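Local atomic coordinates of phiAB6 tailspike (Unidentified phage, PDB entry 5JS4), a protein that probably cleaves the exopolysaccharide capsule of Acinetobacter baumannii as a trimeric beta-helical phage tailspike, opening the way for the phage to its host cell. Residues A[314-320]-A[340-346]; A[375-381]-A[399-404]; A[430-436]-A[453-459]; A[444-448]-A[467-472]. All coordinates share one frame; numbering follows the deposited sequence.

Contact 1 of 4, residues A[314-320]-A[340-346]; sequences CIDVDGS and LTARCSN
Arg343 and Asp316 lie side by side on one face of two parallel strands of the right-handed beta-helix, pointing the same way. The CB of Arg343 carries CG in the position between backbone N and carbonyl carbon (chi1 65°), which brings CG to 3.7 Å from Asp316 OD1. CD then passes Asp316 OD2 at the same distance, and the bend at chi3 turns NE back toward Ser345, whose OG receives its hydrogen in the guanidinium plane, 2.9 Å from NE. The terminal nitrogens continue beyond the strand pair, and NH1 binds a malonic acid molecule, probably from the crystallisation liquor, in a pocket that also includes Tyr310 and Asn371.

Ser345 OG thus bridges the two groups, for it donates in turn to Asp316 OD1 over 2.6 Å on the syn lone pair. The direct salt bridge between Arg343 NE and Asp316 OD1 is long, 4.0 Å, with carboxylate and guanidinium planes nearly perpendicular. Asp316 OD2 forms a salt bridge with Arg283 of strand 282-286.

On the other face Ile315 CD1 meets Leu340 CD1 at 3.9 Å, and Cys344 SG lies 3.6 Å from Gly319 CA. Backbone bonds such as Val317 N to Arg343 O knit successive coils together. Strand 282-286 pairs with 314-318 on one side, strand 362-370 follows 340-345 on the other, and helix 307-312 brings Tyr310 against Arg343.

Contact 2 of 4, residues A[375-381]-A[399-404]; sequences QIVVKQA and GIYCED
Ile376 and Val377 pair in parallel register with Ile400 and Tyr401, tied by three backbone hydrogen bonds, including Tyr401 N to Ile376 O at 2.8 Å. Such one-to-one stacking of equivalent residues on successive coils is the hallmark of the parallel beta-helix.

The face bearing Ile376, Val378, Ile400 and Cys402 forms an apolar ladder. The Val378 and Ile400 side chains cross at a slant, CG2 to CG2 at 4.1 Å, while Val378 CB sits 4.0 Å from Cys402 CB. With Cys402 SG placed anti to its backbone N (chi1 178°), the sulfur reaches past the valine to lie 3.5 Å from Gln380 O. Phe385 and Phe387 of strand 381-393 press on this face from across the coil. Tyr401 projects from the other face, its hydroxyl bound to Asp431, and the backbone N of Glu403 lies over the rim of one face of its ring.

Beyond Cys402 the strands part, and water takes over the pairing. One molecule accepts from Glu403 N and lies within bonding distance of Val378 O. A second accepts from Asp404 N and lies close to Gln380 O, at the corner where direct backbone bonds have ceased. The carboxylate of Asp404 is held by the backbone N atoms of Arg408 and Val409. Gln380 OE1, which accepts from Arg408 NE, also shares a water with Asp404 OD1. Against that carboxylate rests a methyl group: Ala381 CB is 3.7 Å from Asp404 OD1.

Contact 3 of 4, residues A[430-436]-A[453-459]; sequences FDRDVHG and ARTVAHC
Arg454 lies across Arg432 and Asp433 where two successive coils of the parallel beta-helix turn into strands 433-435 and 455-457. Its side chain leaves the backbone with CG anti to N (chi1 -171°) and bends at chi3, which carries the guanidinium back along the neighbouring coil. There NE donates to Asp433 OD1 at 2.9 Å, nearly within the guanidinium plane but 25° out of the carboxylate plane on the syn side. NH2 adds weak bonds to both carboxylate oxygens, completing a salt bridge in which the two planes are steeply inclined to each other.

One guanidinium face of Arg454 is covered by the methylene chain of Arg432: CG rests 3.7 Å above the plane. The like charges of the two arginines come near one another without bonding, Arg432 NE lying 4.2 Å from Arg454 NH1. A water accepts from each, and Asp433 probably offsets the charge. Arg432 NH2 turns instead to the carbonyl of Glu403.

Val434, next after Arg454 in surface buried by the contact, points into the coil interior. Its CG1 meets Cys459 SG at 4.0 Å and its CG2 lies over one face of the Phe430 ring, while its backbone N and O bond to Thr455 O and Ala457 N. On the face carrying His435, Trp465 of a neighbouring subunit packs against it; in the loop beyond the strand, His458 stacks with Tyr494 of that subunit. A CH-pi contact completes the pair: Ala457 CB stands 3.6 Å from the His435 ring centroid, 9° off its normal.

Contact 4 of 4, residues A[444-448]-A[467-472]; sequences FESMN and ENLKTA
Asn448 reaches across to the turn at 470-472 and satisfies two of its backbone N-H groups with one oxygen. Asn448 OD1 accepts from Thr471 N at 2.8 Å, in the amide plane on a lone pair, and from Ala472 N at 2.9 Å, which comes from above that plane. Its ND2 gives a weak bond to Thr471 OG1 and a further one to the carbonyl of Asp424, so both ends of the amide are engaged and its flip is fixed.

The strands themselves are joined by ordinary parallel bonds: Glu467 N to Phe444 O, 2.8 Å, and Ser446 N to Glu467 O. After the corner at Ser446, Lys470 N donates to Met447 O from well above the carbonyl plane. The carboxylates of Glu445 and Glu467 do not touch (OE1 to OE1 5.2 Å); one water donates to both OE1 atoms, while Tyr419 and Trp465 bind these same oxygens. Lys470 NZ forms a salt bridge with Asp424 and donates to Leu422 O; Asn468 O accepts from Trp501 NE1.

In the beta-helix these segments end strands 438-447 and 460-469. Strand 413-421 lies beyond the first, and Trp501 packs against Met447, Leu469 and the Phe444 ring.

In the fold
The four contacts sample the same device, parallel pairing between successive coils, at different points of one beta-helix. Contact 1 comes first along the chain; contact 2, its centre 19 Å away, follows on neighbouring strands 374-379 and 398-402 of one parallel sheet. Contact 3 lies on strands 433-435 and 455-457 of another. These lead into 438-447 and 460-469, so contacts 3 and 4 alternate their segments and share two coils, yet their centres are 23 Å apart. Contacts 2 and 3, 13 Å apart between centres, touch directly where Asp404 O packs on Arg432 CD. Repetition gives an elongated shaft with diversified faces, contact 1 contributing Arg343 to a pocket occupied by malonic acid and contact 3 meeting another subunit.

Contact 1 of 4, residues A[314-320]-A[340-346]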
# COMPACT_ATOMS: atom_id res chain seq x y z
N CYS A 314 -6.21 -10.85 33.31
CA CYS A 314 -4.87 -10.93 32.75
C CYS A 314 -4.12 -12.13 33.30
O CYS A 314 -4.53 -12.75 34.28
CB CYS A 314 -4.06 -9.66 33.05
SG CYS A 314 -3.40 -9.54 34.72
N ILE A 315 -3.01 -12.44 32.63
CA ILE A 315 -1.98 -13.30 33.19
C ILE A 315 -0.93 -12.38 33.79
O ILE A 315 -0.48 -11.43 33.14
CB ILE A 315 -1.36 -14.21 32.11
CG1 ILE A 315 -2.41 -15.24 31.65
CG2 ILE A 315 -0.12 -14.91 32.64
CD1 ILE A 315 -2.01 -16.04 30.44
N ASP A 316 -0.56 -12.64 35.04
CA ASP A 316 0.40 -11.81 35.77
C ASP A 316 1.55 -12.71 36.20
O ASP A 316 1.46 -13.43 37.20
CB ASP A 316 -0.29 -11.15 36.96
CG ASP A 316 0.56 -10.09 37.64
OD1 ASP A 316 1.79 -10.08 37.45
OD2 ASP A 316 -0.02 -9.25 38.36
N VAL A 317 2.63 -12.67 35.42
CA VAL A 317 3.81 -13.49 35.68
C VAL A 317 4.63 -12.86 36.79
O VAL A 317 4.94 -11.67 36.74
CB VAL A 317 4.66 -13.64 34.40
CG1 VAL A 317 5.93 -14.44 34.68
CG2 VAL A 317 3.85 -14.31 33.30
N ASP A 318 4.98 -13.65 37.80
CA ASP A 318 5.76 -13.17 38.93
C ASP A 318 7.25 -13.16 38.57
O ASP A 318 7.93 -14.18 38.67
CB ASP A 318 5.51 -14.05 40.16
CG ASP A 318 6.26 -13.57 41.39
OD1 ASP A 318 6.92 -12.51 41.34
OD2 ASP A 318 6.18 -14.27 42.42
N GLY A 319 7.73 -12.00 38.14
CA GLY A 319 9.12 -11.83 37.74
C GLY A 319 10.13 -11.94 38.87
O GLY A 319 11.33 -12.04 38.60
N SER A 320 9.66 -11.92 40.11
CA SER A 320 10.54 -12.09 41.28
C SER A 320 10.78 -13.56 41.63
O SER A 320 11.62 -13.86 42.48
CB SER A 320 9.97 -11.35 42.49
OG SER A 320 8.88 -12.05 43.07
N LEU A 340 -5.83 -11.26 24.79
CA LEU A 340 -5.02 -11.51 25.98
C LEU A 340 -4.36 -10.25 26.52
O LEU A 340 -3.85 -9.43 25.77
CB LEU A 340 -3.93 -12.53 25.65
CG LEU A 340 -2.91 -12.86 26.74
CD1 LEU A 340 -3.58 -13.54 27.93
CD2 LEU A 340 -1.80 -13.72 26.17
N THR A 341 -4.37 -10.14 27.85
CA THR A 341 -3.59 -9.15 28.57
C THR A 341 -2.63 -9.92 29.46
O THR A 341 -3.05 -10.80 30.21
CB THR A 341 -4.50 -8.25 29.42
OG1 THR A 341 -5.53 -7.70 28.59
CG2 THR A 341 -3.72 -7.11 30.07
N ALA A 342 -1.33 -9.63 29.36
CA ALA A 342 -0.34 -10.32 30.17
C ALA A 342 0.77 -9.38 30.59
O ALA A 342 1.33 -8.67 29.76
CB ALA A 342 0.22 -11.51 29.42
N ARG A 343 1.08 -9.39 31.89
CA ARG A 343 2.14 -8.56 32.44
C ARG A 343 3.13 -9.39 33.23
O ARG A 343 2.84 -10.52 33.64
CB ARG A 343 1.54 -7.47 33.35
CG ARG A 343 0.84 -7.99 34.60
CD ARG A 343 0.46 -6.87 35.55
NE ARG A 343 1.62 -6.31 36.25
CZ ARG A 343 2.26 -5.18 35.91
NH1 ARG A 343 1.87 -4.44 34.87
NH2 ARG A 343 3.30 -4.79 36.63
N CYS A 344 4.31 -8.81 33.45
CA CYS A 344 5.28 -9.35 34.38
C CYS A 344 5.44 -8.35 35.52
O CYS A 344 5.75 -7.17 35.28
CB CYS A 344 6.63 -9.57 33.70
SG CYS A 344 7.84 -10.38 34.75
N SER A 345 5.20 -8.81 36.74
CA SER A 345 5.32 -7.97 37.93
C SER A 345 6.65 -8.25 38.63
O SER A 345 7.06 -9.41 38.75
CB SER A 345 4.17 -8.25 38.90
OG SER A 345 2.92 -7.93 38.32
N ASN A 346 7.32 -7.19 39.07
CA ASN A 346 8.54 -7.29 39.87
C ASN A 346 9.65 -8.11 39.20
O ASN A 346 10.35 -8.87 39.87
CB ASN A 346 8.21 -7.86 41.25
CG ASN A 346 7.17 -7.04 41.98
OD1 ASN A 346 6.09 -7.54 42.30
ND2 ASN A 346 7.48 -5.78 42.23
O HOH W 1 5.44 -10.27 42.05

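Contact 2 of 4, residues A[375-381]-A[399-404]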
# COMPACT_ATOMS: atom_id res chain seq x y z
N GLN A 375 9.09 -9.92 24.86
CA GLN A 375 7.66 -10.18 25.04
C GLN A 375 7.24 -11.37 24.19
O GLN A 375 6.73 -12.36 24.72
CB GLN A 375 6.85 -8.92 24.78
CG GLN A 375 7.02 -7.91 25.91
CD GLN A 375 6.41 -6.56 25.64
OE1 GLN A 375 6.35 -6.10 24.50
NE2 GLN A 375 5.97 -5.89 26.70
N ILE A 376 7.49 -11.30 22.89
CA ILE A 376 7.24 -12.42 21.99
C ILE A 376 8.58 -13.00 21.56
O ILE A 376 9.39 -12.31 20.94
CB ILE A 376 6.45 -11.98 20.74
CG1 ILE A 376 5.09 -11.38 21.15
CG2 ILE A 376 6.27 -13.15 19.78
CD1 ILE A 376 4.08 -12.36 21.69
N VAL A 377 8.81 -14.27 21.88
CA VAL A 377 10.02 -14.97 21.48
C VAL A 377 9.65 -15.94 20.37
O VAL A 377 8.98 -16.94 20.61
CB VAL A 377 10.65 -15.74 22.66
CG1 VAL A 377 11.90 -16.50 22.21
CG2 VAL A 377 11.00 -14.77 23.78
N VAL A 378 10.08 -15.63 19.15
CA VAL A 378 9.80 -16.49 18.00
C VAL A 378 10.89 -17.55 17.92
O VAL A 378 12.07 -17.23 17.91
CB VAL A 378 9.79 -15.69 16.68
CG1 VAL A 378 9.48 -16.61 15.51
CG2 VAL A 378 8.79 -14.55 16.75
N LYS A 379 10.48 -18.81 17.85
CA LYS A 379 11.41 -19.92 17.70
C LYS A 379 11.52 -20.30 16.22
O LYS A 379 10.56 -20.16 15.46
CB LYS A 379 10.99 -21.12 18.55
CG LYS A 379 10.81 -20.81 20.03
CD LYS A 379 12.07 -20.30 20.72
CE LYS A 379 13.05 -21.42 21.01
NZ LYS A 379 14.28 -20.92 21.69
N GLN A 380 12.71 -20.77 15.84
CA GLN A 380 13.05 -21.01 14.44
C GLN A 380 12.85 -19.74 13.60
O GLN A 380 13.22 -18.66 14.06
CB GLN A 380 12.31 -22.25 13.90
CG GLN A 380 12.68 -23.52 14.64
CD GLN A 380 14.19 -23.76 14.67
OE1 GLN A 380 14.86 -23.67 13.64
NE2 GLN A 380 14.73 -24.04 15.86
N ALA A 381 12.27 -19.84 12.41
CA ALA A 381 12.13 -18.67 11.53
C ALA A 381 10.68 -18.45 11.12
O ALA A 381 9.89 -19.39 11.07
CB ALA A 381 13.01 -18.83 10.30
N GLY A 399 10.15 -6.11 21.98
CA GLY A 399 8.75 -6.52 21.89
C GLY A 399 8.65 -7.88 21.23
O GLY A 399 7.94 -8.76 21.70
N ILE A 400 9.37 -8.04 20.12
CA ILE A 400 9.40 -9.28 19.36
C ILE A 400 10.85 -9.63 19.04
O ILE A 400 11.58 -8.81 18.49
CB ILE A 400 8.60 -9.16 18.04
CG1 ILE A 400 7.16 -8.72 18.33
CG2 ILE A 400 8.61 -10.48 17.29
CD1 ILE A 400 6.38 -8.28 17.11
N TYR A 401 11.26 -10.85 19.39
CA TYR A 401 12.63 -11.31 19.19
C TYR A 401 12.65 -12.62 18.41
O TYR A 401 11.98 -13.58 18.79
CB TYR A 401 13.34 -11.50 20.53
CG TYR A 401 14.71 -12.14 20.42
CD1 TYR A 401 15.66 -11.63 19.55
CD2 TYR A 401 15.05 -13.25 21.19
CE1 TYR A 401 16.92 -12.20 19.44
CE2 TYR A 401 16.30 -13.83 21.09
CZ TYR A 401 17.23 -13.30 20.21
OH TYR A 401 18.48 -13.88 20.10
N CYS A 402 13.42 -12.65 17.32
CA CYS A 402 13.61 -13.86 16.52
C CYS A 402 15.10 -14.11 16.31
O CYS A 402 15.76 -13.41 15.54
CB CYS A 402 12.90 -13.73 15.17
SG CYS A 402 13.10 -15.15 14.07
N GLU A 403 15.62 -15.12 17.00
CA GLU A 403 17.04 -15.48 16.92
C GLU A 403 17.38 -16.18 15.61
O GLU A 403 18.42 -15.89 15.00
CB GLU A 403 17.39 -16.40 18.10
CG GLU A 403 18.87 -16.78 18.19
CD GLU A 403 19.17 -17.78 19.30
OE1 GLU A 403 18.23 -18.25 19.97
OE2 GLU A 403 20.36 -18.10 19.49
N ASP A 404 16.51 -17.09 15.18
CA ASP A 404 16.74 -17.94 14.00
C ASP A 404 18.12 -18.61 14.08
O ASP A 404 18.95 -18.44 13.20
CB ASP A 404 16.59 -17.12 12.71
CG ASP A 404 16.55 -17.99 11.45
OD1 ASP A 404 16.47 -19.23 11.55
OD2 ASP A 404 16.61 -17.43 10.34
O HOH W 2 14.30 -18.09 16.50
O HOH W 3 14.05 -15.95 19.23
O HOH W 4 15.65 -19.44 19.42
O HOH W 5 16.54 -21.30 13.39

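Contact 3 of 4, residues A[430-436]-A[453-459]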
# COMPACT_ATOMS: atom_id res chain seq x y z
N PHE A 430 15.59 -9.07 14.89
CA PHE A 430 15.92 -10.27 14.14
C PHE A 430 17.44 -10.39 14.14
O PHE A 430 18.12 -9.52 13.61
CB PHE A 430 15.42 -10.16 12.70
CG PHE A 430 13.93 -10.07 12.57
CD1 PHE A 430 13.17 -11.23 12.44
CD2 PHE A 430 13.28 -8.84 12.55
CE1 PHE A 430 11.79 -11.16 12.31
CE2 PHE A 430 11.90 -8.77 12.42
CZ PHE A 430 11.16 -9.93 12.30
N ASP A 431 17.98 -11.44 14.75
CA ASP A 431 19.43 -11.63 14.75
C ASP A 431 19.96 -11.90 13.34
O ASP A 431 21.13 -11.65 13.06
CB ASP A 431 19.85 -12.77 15.68
CG ASP A 431 19.75 -12.41 17.15
OD1 ASP A 431 19.61 -11.21 17.49
OD2 ASP A 431 19.82 -13.33 17.99
N ARG A 432 19.11 -12.42 12.47
CA ARG A 432 19.53 -12.78 11.12
C ARG A 432 18.62 -12.16 10.05
O ARG A 432 18.37 -10.95 10.09
CB ARG A 432 19.69 -14.30 11.01
CG ARG A 432 20.77 -14.83 11.94
CD ARG A 432 20.96 -16.33 11.83
NE ARG A 432 22.15 -16.78 12.56
CZ ARG A 432 22.24 -16.89 13.88
NH1 ARG A 432 23.38 -17.31 14.43
NH2 ARG A 432 21.21 -16.59 14.68
N ASP A 433 18.12 -12.96 9.10
CA ASP A 433 17.60 -12.43 7.83
C ASP A 433 16.09 -12.51 7.71
O ASP A 433 15.47 -13.49 8.13
CB ASP A 433 18.24 -13.17 6.65
CG ASP A 433 19.76 -13.10 6.66
OD1 ASP A 433 20.33 -12.32 7.46
OD2 ASP A 433 20.38 -13.82 5.85
N VAL A 434 15.50 -11.48 7.10
CA VAL A 434 14.06 -11.37 6.92
C VAL A 434 13.74 -11.06 5.46
O VAL A 434 14.27 -10.09 4.91
CB VAL A 434 13.48 -10.26 7.82
CG1 VAL A 434 11.97 -10.21 7.72
CG2 VAL A 434 13.89 -10.48 9.27
N HIS A 435 12.89 -11.89 4.85
CA HIS A 435 12.51 -11.77 3.44
C HIS A 435 10.99 -11.73 3.30
O HIS A 435 10.30 -12.51 3.95
CB HIS A 435 13.00 -12.99 2.65
CG HIS A 435 14.46 -12.99 2.35
ND1 HIS A 435 15.43 -12.88 3.33
CD2 HIS A 435 15.13 -13.15 1.18
CE1 HIS A 435 16.63 -12.95 2.77
NE2 HIS A 435 16.47 -13.11 1.47
N GLY A 436 10.47 -10.86 2.44
CA GLY A 436 9.06 -10.93 2.06
C GLY A 436 8.06 -10.70 3.18
O GLY A 436 6.93 -11.18 3.12
N ALA A 453 17.60 -5.81 12.14
CA ALA A 453 17.81 -7.08 11.46
C ALA A 453 19.18 -7.10 10.79
O ALA A 453 19.76 -6.04 10.53
CB ALA A 453 16.72 -7.33 10.44
N ARG A 454 19.69 -8.29 10.51
CA ARG A 454 20.93 -8.43 9.74
C ARG A 454 20.69 -8.15 8.26
O ARG A 454 21.48 -7.46 7.61
CB ARG A 454 21.51 -9.83 9.90
CG ARG A 454 22.90 -9.99 9.30
CD ARG A 454 23.50 -11.34 9.64
NE ARG A 454 22.80 -12.43 8.97
CZ ARG A 454 23.08 -13.72 9.14
NH1 ARG A 454 24.04 -14.11 9.98
NH2 ARG A 454 22.38 -14.63 8.48
N THR A 455 19.60 -8.71 7.73
CA THR A 455 19.22 -8.57 6.33
C THR A 455 17.73 -8.31 6.26
O THR A 455 16.95 -8.97 6.94
CB THR A 455 19.52 -9.86 5.54
OG1 THR A 455 20.92 -10.14 5.57
CG2 THR A 455 19.05 -9.76 4.08
N VAL A 456 17.36 -7.34 5.43
CA VAL A 456 15.96 -7.04 5.13
C VAL A 456 15.83 -7.01 3.62
O VAL A 456 16.31 -6.08 2.96
CB VAL A 456 15.53 -5.71 5.76
CG1 VAL A 456 14.11 -5.34 5.35
CG2 VAL A 456 15.63 -5.78 7.28
N ALA A 457 15.18 -8.04 3.07
CA ALA A 457 15.10 -8.25 1.64
C ALA A 457 13.65 -8.37 1.19
O ALA A 457 12.89 -9.15 1.75
CB ALA A 457 15.87 -9.51 1.25
N HIS A 458 13.28 -7.59 0.18
CA HIS A 458 11.95 -7.69 -0.42
C HIS A 458 10.81 -7.63 0.60
O HIS A 458 9.84 -8.38 0.52
CB HIS A 458 11.85 -8.96 -1.26
CG HIS A 458 12.88 -9.04 -2.34
ND1 HIS A 458 12.88 -8.22 -3.44
CD2 HIS A 458 13.96 -9.84 -2.47
CE1 HIS A 458 13.91 -8.52 -4.21
NE2 HIS A 458 14.58 -9.50 -3.64
N CYS A 459 10.95 -6.71 1.56
CA CYS A 459 9.93 -6.50 2.57
C CYS A 459 9.12 -5.25 2.23
O CYS A 459 9.59 -4.38 1.51
CB CYS A 459 10.56 -6.34 3.95
SG CYS A 459 11.26 -7.87 4.61
O HOH W 6 24.14 -17.03 10.12
O HOH W 7 22.86 -12.51 5.35

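Contact 4 of 4, residues A[444-448]-A[467-472]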
# COMPACT_ATOMS: atom_id res chain seq x y z
N PHE A 444 6.26 3.58 17.24
CA PHE A 444 7.35 3.53 18.21
C PHE A 444 7.24 4.79 19.06
O PHE A 444 7.50 5.89 18.56
CB PHE A 444 8.74 3.55 17.55
CG PHE A 444 8.99 2.43 16.57
CD1 PHE A 444 8.43 1.17 16.73
CD2 PHE A 444 9.86 2.64 15.51
CE1 PHE A 444 8.71 0.16 15.82
CE2 PHE A 444 10.14 1.64 14.60
CZ PHE A 444 9.56 0.39 14.76
N GLU A 445 6.87 4.64 20.32
CA GLU A 445 6.79 5.78 21.23
C GLU A 445 7.75 5.58 22.40
O GLU A 445 7.59 4.66 23.19
CB GLU A 445 5.37 6.00 21.75
CG GLU A 445 5.22 7.25 22.61
CD GLU A 445 3.78 7.57 22.98
OE1 GLU A 445 2.88 7.34 22.15
OE2 GLU A 445 3.56 8.07 24.10
N SER A 446 8.75 6.45 22.50
CA SER A 446 9.75 6.39 23.56
C SER A 446 10.38 4.99 23.68
O SER A 446 10.42 4.41 24.77
CB SER A 446 9.15 6.84 24.90
OG SER A 446 8.68 8.17 24.81
N MET A 447 10.83 4.46 22.55
CA MET A 447 11.62 3.23 22.53
C MET A 447 13.10 3.60 22.46
O MET A 447 13.43 4.77 22.30
CB MET A 447 11.25 2.38 21.31
CG MET A 447 9.78 1.97 21.23
SD MET A 447 9.26 0.80 22.51
CE MET A 447 10.24 -0.64 22.11
N ASN A 448 13.98 2.62 22.59
CA ASN A 448 15.42 2.84 22.38
C ASN A 448 15.93 2.17 21.11
O ASN A 448 17.13 2.01 20.91
CB ASN A 448 16.21 2.37 23.60
CG ASN A 448 16.22 3.39 24.72
OD1 ASN A 448 16.10 4.59 24.48
ND2 ASN A 448 16.38 2.92 25.95
N GLU A 467 7.95 8.46 17.59
CA GLU A 467 7.91 9.65 18.44
C GLU A 467 8.66 9.44 19.75
O GLU A 467 8.19 8.72 20.63
CB GLU A 467 6.46 10.07 18.71
CG GLU A 467 6.33 11.36 19.52
CD GLU A 467 4.93 11.95 19.49
OE1 GLU A 467 4.00 11.28 19.00
OE2 GLU A 467 4.77 13.09 19.97
N ASN A 468 9.82 10.09 19.84
CA ASN A 468 10.65 10.14 21.05
C ASN A 468 11.40 8.84 21.35
O ASN A 468 10.99 7.75 20.96
CB ASN A 468 9.85 10.59 22.28
CG ASN A 468 9.20 11.95 22.08
OD1 ASN A 468 9.73 12.80 21.36
ND2 ASN A 468 8.05 12.15 22.71
N LEU A 469 12.52 9.00 22.07
CA LEU A 469 13.35 7.89 22.48
C LEU A 469 13.40 7.88 24.00
O LEU A 469 13.34 8.94 24.63
CB LEU A 469 14.76 8.04 21.89
CG LEU A 469 14.83 8.05 20.36
CD1 LEU A 469 16.14 8.65 19.88
CD2 LEU A 469 14.64 6.65 19.80
N LYS A 470 13.50 6.69 24.59
CA LYS A 470 13.44 6.56 26.05
C LYS A 470 14.68 7.16 26.72
O LYS A 470 14.56 8.06 27.56
CB LYS A 470 13.26 5.10 26.47
CG LYS A 470 12.78 4.94 27.90
CD LYS A 470 12.27 3.53 28.19
CE LYS A 470 11.65 3.47 29.58
NZ LYS A 470 11.27 2.09 29.98
N THR A 471 15.85 6.66 26.34
CA THR A 471 17.13 7.21 26.81
C THR A 471 18.13 7.50 25.69
O THR A 471 19.04 8.30 25.87
CB THR A 471 17.81 6.28 27.85
OG1 THR A 471 18.07 5.00 27.26
CG2 THR A 471 16.92 6.11 29.08
N ALA A 472 17.98 6.84 24.54
CA ALA A 472 18.84 7.09 23.38
C ALA A 472 18.64 8.51 22.84
O ALA A 472 17.61 9.13 23.09
CB ALA A 472 18.57 6.07 22.29
O HOH W 8 2.74 8.43 19.48
O HOH W 9 10.49 9.72 26.11